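Local coordinates for N-terminal acetyltransferase-like protein (Chaetomium thermophilum, PDB 5NNP) that probably serves as the TPR-rich auxiliary subunit of a NatA-type N-terminal acetyltransferase, forming a helical scaffold for its partner subunits, at residues Ala560-Val564 against Phe661-Ile665; Phe680-Ile684 against Gln712-Leu716; Leu716-Val720 against Leu739-Pro743. All blocks are in the same frame, centred on the assembly; numbering follows the deposited sequence.

Contact 1: residues Ala560-Val564 against Phe661-Ile665; sequences ALDAV and FLNYI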
loop_
_atom_site.group_PDB
_atom_site.type_symbol
_atom_site.label_atom_id
_atom_site.label_comp_id
_atom_site.label_asym_id
_atom_site.label_seq_id
_atom_site.Cartn_x
_atom_site.Cartn_y
_atom_site.Cartn_z
ATOM N N ALA A 560 0.731 16.141 0.129
ATOM C CA ALA A 560 1.355 16.821 1.263
ATOM C C ALA A 560 2.269 17.951 0.806
ATOM O O ALA A 560 2.318 19.013 1.428
ATOM C CB ALA A 560 2.131 15.838 2.120
ATOM N N LEU A 561 2.994 17.735 -0.282
ATOM C CA LEU A 561 3.841 18.801 -0.793
ATOM C C LEU A 561 2.983 19.928 -1.380
ATOM O O LEU A 561 3.379 21.086 -1.349
ATOM C CB LEU A 561 4.824 18.266 -1.829
ATOM C CG LEU A 561 5.736 19.307 -2.478
ATOM C CD1 LEU A 561 6.549 20.107 -1.459
ATOM C CD2 LEU A 561 6.659 18.609 -3.441
ATOM N N ASP A 562 1.803 19.589 -1.899
ATOM C CA ASP A 562 0.856 20.614 -2.346
ATOM C C ASP A 562 0.435 21.509 -1.180
ATOM O O ASP A 562 0.567 22.725 -1.250
ATOM C CB ASP A 562 -0.396 20.000 -2.988
ATOM C CG ASP A 562 -0.105 19.244 -4.281
ATOM O OD1 ASP A 562 1.002 19.359 -4.851
ATOM O OD2 ASP A 562 -1.008 18.521 -4.740
ATOM N N ALA A 563 -0.092 20.905 -0.118
ATOM C CA ALA A 563 -0.449 21.649 1.098
ATOM C C ALA A 563 0.666 22.608 1.559
ATOM O O ALA A 563 0.413 23.775 1.826
ATOM C CB ALA A 563 -0.804 20.678 2.238
ATOM N N VAL A 564 1.895 22.112 1.648
ATOM C CA VAL A 564 2.987 22.910 2.189
ATOM C C VAL A 564 3.276 24.105 1.281
ATOM O O VAL A 564 3.448 25.229 1.757
ATOM C CB VAL A 564 4.262 22.054 2.393
ATOM C CG1 VAL A 564 5.482 22.934 2.574
ATOM C CG2 VAL A 564 4.082 21.120 3.601
ATOM N N PHE A 661 1.912 18.285 7.835
ATOM C CA PHE A 661 2.221 17.775 6.502
ATOM C C PHE A 661 3.725 17.614 6.288
ATOM O O PHE A 661 4.198 16.580 5.797
ATOM C CB PHE A 661 1.663 18.697 5.424
ATOM C CG PHE A 661 0.161 18.822 5.427
ATOM C CD1 PHE A 661 -0.468 19.799 6.181
ATOM C CD2 PHE A 661 -0.616 17.983 4.643
ATOM C CE1 PHE A 661 -1.848 19.926 6.167
ATOM C CE2 PHE A 661 -1.993 18.103 4.623
ATOM C CZ PHE A 661 -2.614 19.075 5.383
ATOM N N LEU A 662 4.469 18.653 6.658
ATOM C CA LEU A 662 5.904 18.723 6.421
ATOM C C LEU A 662 6.697 17.689 7.228
ATOM O O LEU A 662 7.595 17.036 6.695
ATOM C CB LEU A 662 6.407 20.130 6.739
ATOM C CG LEU A 662 7.907 20.327 6.564
ATOM C CD1 LEU A 662 8.272 20.129 5.099
ATOM C CD2 LEU A 662 8.338 21.697 7.090
ATOM N N ASN A 663 6.369 17.556 8.511
ATOM C CA ASN A 663 7.009 16.572 9.386
ATOM C C ASN A 663 7.049 15.160 8.805
ATOM O O ASN A 663 8.068 14.470 8.875
ATOM C CB ASN A 663 6.303 16.515 10.743
ATOM C CG ASN A 663 6.476 17.786 11.562
ATOM O OD1 ASN A 663 7.450 18.537 11.407
ATOM N ND2 ASN A 663 5.525 18.024 12.455
ATOM N N TYR A 664 5.937 14.721 8.232
ATOM C CA TYR A 664 5.905 13.408 7.596
ATOM C C TYR A 664 6.750 13.396 6.342
ATOM O O TYR A 664 7.354 12.379 6.005
ATOM C CB TYR A 664 4.483 13.004 7.245
ATOM C CG TYR A 664 3.660 12.550 8.414
ATOM C CD1 TYR A 664 4.251 11.904 9.496
ATOM C CD2 TYR A 664 2.285 12.748 8.435
ATOM C CE1 TYR A 664 3.497 11.472 10.565
ATOM C CE2 TYR A 664 1.529 12.324 9.495
ATOM C CZ TYR A 664 2.144 11.684 10.559
ATOM O OH TYR A 664 1.393 11.245 11.611
ATOM N N ILE A 665 6.759 14.520 5.634
ATOM C CA ILE A 665 7.522 14.618 4.402
ATOM C C ILE A 665 8.992 14.423 4.690
ATOM O O ILE A 665 9.641 13.585 4.083
ATOM C CB ILE A 665 7.320 15.970 3.711
ATOM C CG1 ILE A 665 5.850 16.156 3.331
ATOM C CG2 ILE A 665 8.213 16.080 2.487
ATOM C CD1 ILE A 665 5.588 17.373 2.446
#

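Contact 2: residues Phe680-Ile684 against Gln712-Leu716; sequences FEVYI and QAAKL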
loop_
_atom_site.group_PDB
_atom_site.type_symbol
_atom_site.label_atom_id
_atom_site.label_comp_id
_atom_site.label_asym_id
_atom_site.label_seq_id
_atom_site.Cartn_x
_atom_site.Cartn_y
_atom_site.Cartn_z
ATOM N N PHE A 680 12.996 24.046 3.731
ATOM C CA PHE A 680 13.845 25.208 3.914
ATOM C C PHE A 680 13.027 26.503 3.900
ATOM O O PHE A 680 13.149 27.341 4.800
ATOM C CB PHE A 680 14.921 25.262 2.838
ATOM C CG PHE A 680 15.850 26.429 2.988
ATOM C CD1 PHE A 680 15.514 27.666 2.464
ATOM C CD2 PHE A 680 17.047 26.298 3.667
ATOM C CE1 PHE A 680 16.353 28.748 2.609
ATOM C CE2 PHE A 680 17.890 27.375 3.810
ATOM C CZ PHE A 680 17.544 28.603 3.281
ATOM N N GLU A 681 12.181 26.647 2.885
ATOM C CA GLU A 681 11.305 27.810 2.768
ATOM C C GLU A 681 10.416 28.023 4.002
ATOM O O GLU A 681 10.218 29.163 4.432
ATOM C CB GLU A 681 10.435 27.683 1.516
ATOM C CG GLU A 681 11.229 27.514 0.243
ATOM C CD GLU A 681 12.122 28.694 -0.040
ATOM O OE1 GLU A 681 11.864 29.783 0.513
ATOM O OE2 GLU A 681 13.085 28.531 -0.817
ATOM N N VAL A 682 9.887 26.934 4.566
ATOM C CA VAL A 682 9.056 27.002 5.774
ATOM C C VAL A 682 9.824 27.447 7.017
ATOM O O VAL A 682 9.336 28.286 7.778
ATOM C CB VAL A 682 8.402 25.647 6.097
ATOM C CG1 VAL A 682 7.802 25.656 7.505
ATOM C CG2 VAL A 682 7.349 25.293 5.052
ATOM N N TYR A 683 11.025 26.905 7.216
ATOM C CA TYR A 683 11.802 27.201 8.425
ATOM C C TYR A 683 12.466 28.585 8.472
ATOM O O TYR A 683 12.572 29.170 9.555
ATOM C CB TYR A 683 12.872 26.133 8.632
ATOM C CG TYR A 683 12.303 24.809 9.080
ATOM C CD1 TYR A 683 11.374 24.745 10.105
ATOM C CD2 TYR A 683 12.684 23.626 8.469
ATOM C CE1 TYR A 683 10.852 23.538 10.520
ATOM C CE2 TYR A 683 12.168 22.418 8.875
ATOM C CZ TYR A 683 11.250 22.380 9.901
ATOM O OH TYR A 683 10.732 21.177 10.309
ATOM N N ILE A 684 12.924 29.119 7.342
ATOM C CA ILE A 684 13.482 30.477 7.391
ATOM C C ILE A 684 12.397 31.469 7.796
ATOM O O ILE A 684 12.650 32.413 8.551
ATOM C CB ILE A 684 14.100 30.936 6.057
ATOM C CG1 ILE A 684 13.208 30.536 4.890
ATOM C CG2 ILE A 684 15.487 30.357 5.884
ATOM C CD1 ILE A 684 13.864 30.727 3.560
ATOM N N GLN A 712 18.877 29.056 -2.143
ATOM C CA GLN A 712 18.594 29.015 -0.713
ATOM C C GLN A 712 19.877 29.087 0.119
ATOM O O GLN A 712 19.886 29.682 1.195
ATOM C CB GLN A 712 17.797 27.753 -0.362
ATOM C CG GLN A 712 16.381 27.729 -0.948
ATOM C CD GLN A 712 15.698 26.379 -0.786
ATOM O OE1 GLN A 712 16.363 25.353 -0.667
ATOM N NE2 GLN A 712 14.362 26.375 -0.784
ATOM N N ALA A 713 20.959 28.490 -0.379
ATOM C CA ALA A 713 22.253 28.560 0.301
ATOM C C ALA A 713 22.719 30.012 0.415
ATOM O O ALA A 713 23.153 30.469 1.477
ATOM C CB ALA A 713 23.291 27.721 -0.438
ATOM N N ALA A 714 22.606 30.740 -0.690
ATOM C CA ALA A 714 22.984 32.141 -0.712
ATOM C C ALA A 714 22.015 32.995 0.102
ATOM O O ALA A 714 22.421 33.965 0.740
ATOM C CB ALA A 714 23.057 32.641 -2.150
ATOM N N LYS A 715 20.736 32.641 0.074
ATOM C CA LYS A 715 19.721 33.415 0.790
ATOM C C LYS A 715 19.898 33.263 2.302
ATOM O O LYS A 715 19.667 34.197 3.068
ATOM C CB LYS A 715 18.310 32.981 0.361
ATOM C CG LYS A 715 17.176 33.889 0.840
ATOM C CD LYS A 715 15.878 33.616 0.064
ATOM C CE LYS A 715 15.433 32.149 0.184
ATOM N NZ LYS A 715 14.216 31.797 -0.623
ATOM N N LEU A 716 20.329 32.079 2.721
ATOM C CA LEU A 716 20.506 31.793 4.139
ATOM C C LEU A 716 21.654 32.599 4.720
ATOM O O LEU A 716 21.538 33.193 5.790
ATOM C CB LEU A 716 20.758 30.300 4.350
ATOM C CG LEU A 716 20.674 29.715 5.759
ATOM C CD1 LEU A 716 19.239 29.714 6.279
ATOM C CD2 LEU A 716 21.238 28.304 5.747
#

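Contact 3: residues Leu716-Val720 against Leu739-Pro743; sequences LRKIV and LVGVP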
loop_
_atom_site.group_PDB
_atom_site.type_symbol
_atom_site.label_atom_id
_atom_site.label_comp_id
_atom_site.label_asym_id
_atom_site.label_seq_id
_atom_site.Cartn_x
_atom_site.Cartn_y
_atom_site.Cartn_z
ATOM N N LEU A 716 20.329 32.079 2.721
ATOM C CA LEU A 716 20.506 31.793 4.139
ATOM C C LEU A 716 21.654 32.599 4.720
ATOM O O LEU A 716 21.538 33.193 5.790
ATOM C CB LEU A 716 20.758 30.300 4.350
ATOM C CG LEU A 716 20.674 29.715 5.759
ATOM C CD1 LEU A 716 19.239 29.714 6.279
ATOM C CD2 LEU A 716 21.238 28.304 5.747
ATOM N N ARG A 717 22.768 32.614 4.005
ATOM C CA ARG A 717 23.966 33.265 4.503
ATOM C C ARG A 717 23.759 34.749 4.819
ATOM O O ARG A 717 24.352 35.270 5.763
ATOM C CB ARG A 717 25.104 33.094 3.501
ATOM C CG ARG A 717 25.647 31.675 3.430
ATOM C CD ARG A 717 27.043 31.682 2.836
ATOM N NE ARG A 717 27.822 30.508 3.214
ATOM C CZ ARG A 717 27.805 29.360 2.548
ATOM N NH1 ARG A 717 27.041 29.230 1.467
ATOM N NH2 ARG A 717 28.554 28.344 2.963
ATOM N N LYS A 718 22.917 35.423 4.038
ATOM C CA LYS A 718 22.585 36.821 4.309
ATOM C C LYS A 718 21.853 36.966 5.648
ATOM O O LYS A 718 22.179 37.844 6.454
ATOM C CB LYS A 718 21.733 37.413 3.177
ATOM C CG LYS A 718 21.242 38.840 3.447
ATOM C CD LYS A 718 20.321 39.350 2.347
ATOM C CE LYS A 718 19.768 40.726 2.691
ATOM N NZ LYS A 718 20.846 41.690 3.042
ATOM N N ILE A 719 20.869 36.097 5.873
ATOM C CA ILE A 719 20.049 36.126 7.081
ATOM C C ILE A 719 20.891 35.869 8.323
ATOM O O ILE A 719 20.734 36.542 9.343
ATOM C CB ILE A 719 18.912 35.081 7.004
ATOM C CG1 ILE A 719 18.070 35.320 5.751
ATOM C CG2 ILE A 719 18.035 35.130 8.244
ATOM C CD1 ILE A 719 17.703 36.794 5.537
ATOM N N VAL A 720 21.791 34.895 8.218
ATOM C CA VAL A 720 22.711 34.537 9.296
ATOM C C VAL A 720 23.625 35.701 9.726
ATOM O O VAL A 720 23.772 35.988 10.919
ATOM C CB VAL A 720 23.591 33.344 8.880
ATOM C CG1 VAL A 720 24.515 32.950 10.012
ATOM C CG2 VAL A 720 22.728 32.168 8.455
ATOM N N LEU A 739 27.734 25.579 8.140
ATOM C CA LEU A 739 27.351 26.302 6.936
ATOM C C LEU A 739 28.484 26.314 5.909
ATOM O O LEU A 739 28.243 26.199 4.705
ATOM C CB LEU A 739 26.942 27.730 7.284
ATOM C CG LEU A 739 26.336 28.554 6.155
ATOM C CD1 LEU A 739 25.115 27.858 5.588
ATOM C CD2 LEU A 739 25.971 29.924 6.672
ATOM N N VAL A 740 29.717 26.453 6.394
ATOM C CA VAL A 740 30.905 26.462 5.538
ATOM C C VAL A 740 31.086 25.153 4.769
ATOM O O VAL A 740 31.666 25.144 3.678
ATOM C CB VAL A 740 32.184 26.721 6.357
ATOM C CG1 VAL A 740 33.395 26.762 5.443
ATOM C CG2 VAL A 740 32.057 28.012 7.145
ATOM N N GLY A 741 30.591 24.058 5.344
ATOM C CA GLY A 741 30.745 22.734 4.766
ATOM C C GLY A 741 30.415 22.659 3.288
ATOM O O GLY A 741 31.267 22.310 2.472
ATOM N N VAL A 742 29.178 23.002 2.939
ATOM C CA VAL A 742 28.741 22.931 1.549
ATOM C C VAL A 742 27.710 24.002 1.196
ATOM O O VAL A 742 26.551 23.950 1.634
ATOM C CB VAL A 742 28.160 21.542 1.220
ATOM C CG1 VAL A 742 27.174 21.100 2.302
ATOM C CG2 VAL A 742 27.505 21.558 -0.160
ATOM N N PRO A 743 28.141 24.978 0.385
ATOM C CA PRO A 743 27.293 26.027 -0.185
ATOM C C PRO A 743 26.619 25.583 -1.486
ATOM O O PRO A 743 27.249 25.619 -2.543
ATOM C CB PRO A 743 28.277 27.171 -0.442
ATOM C CG PRO A 743 29.647 26.507 -0.555
ATOM C CD PRO A 743 29.522 25.064 -0.110
#

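Contact 1: residues Ala560-Val564 against Phe661-Ile665
A563 seats its methyl over the F661 ring, in a CH-pi contact with CB 3.6 Å from the ring centroid and 12° off the ring normal. The ring meets it flat because CG of F661 lies anti to the carbonyl carbon (chi1 -63°), which carries the phenyl across toward A560-V564. A560, one turn earlier, meets the ring obliquely with its CA, 4.1 Å from F661 CD2. Next to this, the tip of I665 abuts the backbone of the facing helix: CD1 stands 3.7 Å from A560 C and 3.8 Å from L561 N, and it also touches the A560 methyl, CB. V564 completes the dense part with one branch, CG2, which is 3.9 Å from F661 CB and also reaches L662 CB. This is alpha-solenoid packing of helix 554-572 against helix 654-668; the two short segments run obliquely antiparallel, 134° between their N-to-C directions, with axes 9.3 Å apart. Behind the tight part, helix 503-523 supplies H511 and F514 beside the F661 ring, while Y556 OH bonds to F661 O. The looser flank is at L561, partly exposed and with its CB directed away from the second helix. That CB comes no nearer than 4.4 Å to I665 CD1, and the L561 side chain leans instead on D674 and A678 of helix 673-685.

Contact 2: residues Phe680-Ile684 against Gln712-Leu716
Q712 lies over one face of the F680 ring, the two side chains sliding past each other in opposite directions. The Q712 CB hydrogens make a CH-pi contact, CB sitting 3.7 Å from the ring centroid and displaced toward the rim, and the amide farther along is tilted only 29° from the ring plane. F680 can offer its face because CG is anti to the backbone N (chi1 -179°), which sends the ring out toward helix 707-723. L716 CB lies at the ring's edge, in its plane, while CD1 comes in obliquely, 3.6 Å from F680 CZ. The two short segments run nearly parallel, on helices separated in sequence by helix 689-702, the relation of first and third helix in an alpha-alpha solenoid; L696 of that helix touches both F680 and L716. The Q712 amide gives an almost straight bond from NE2 to E681 OE2 (172°), entering on the anti side of the carboxylate but tilted out of its plane; its short length, 2.5 Å, is no sign of unusual strength. The same NE2 also bonds I677 O. Crossing E681 at about a right angle, K715 forms a weak salt bridge, NZ to OE1 3.3 Å; R685 is a second partner for OE1. Beyond the ring, I684 sets CG2 3.8 Å from L716 CD1, and its CD1 reaches K715 CE at 4.0 Å.

Contact 3: residues Leu716-Val720 against Leu739-Pro743
Apolar contact is centred on L739, whose isobutyl group is directed at helix 707-723 and divided between three residues. Its CD1 meets L716 CD2 at 3.9 Å, the two leucines crossing at a slant. Its other methyl, CD2, packs 3.7 Å from R717 CG and more distantly, at 4.3 Å, against V720 CG2. The leucine points its branches this way because its CG is anti to the backbone N (chi1 -172°). L693 of helix 689-702 also touches L739.

Contacts of the charged group form a second set. R717 runs extended from CG to NE, and its guanidinium comes to rest with L739 over one face: CG of the leucine is 3.8 Å from R717 NE. V740 CA and P743 CA lie near the guanidinium plane, at its edge, so the loop after helix 729-739 bends round the group.

Polar contact is less definite. R717 NH2 approaches L739 O to 2.8 Å, but the angle is poor and no hydrogen bond across the two segments can be assigned.

The pairing therefore joins the end of an all-helical superhelix to its C-terminal tail chiefly by shape and apolar surface. The arginine contributes its aliphatic chain and the flat face of its head, and its charge may be drawn weakly toward the carbonyl of L739. With P743 exposed and R717 partly so, solvent probably shares in stabilising that charge.

The three contacts follow one another from the interior of the scaffold to its C-terminal end. The centre of contact 1 lies about 16 Å from the centre of the chain, those of contacts 2 and 3 about 31 and 37 Å. Contacts 1 and 2 are buried, contact 3 only partly, with V740 and P743 exposed. Helices 654-668 and 673-685 are consecutive; V564 and L662 touch V682. Contact 3 shares helix 707-723 and L716 with contact 2 but does not touch contact 1. Chemistry shifts: purely apolar and aromatic in contact 1, aromatic with an amide-carboxylate bond and a weak salt bridge in contact 2, and leucine against one face of a partly exposed arginine in contact 3.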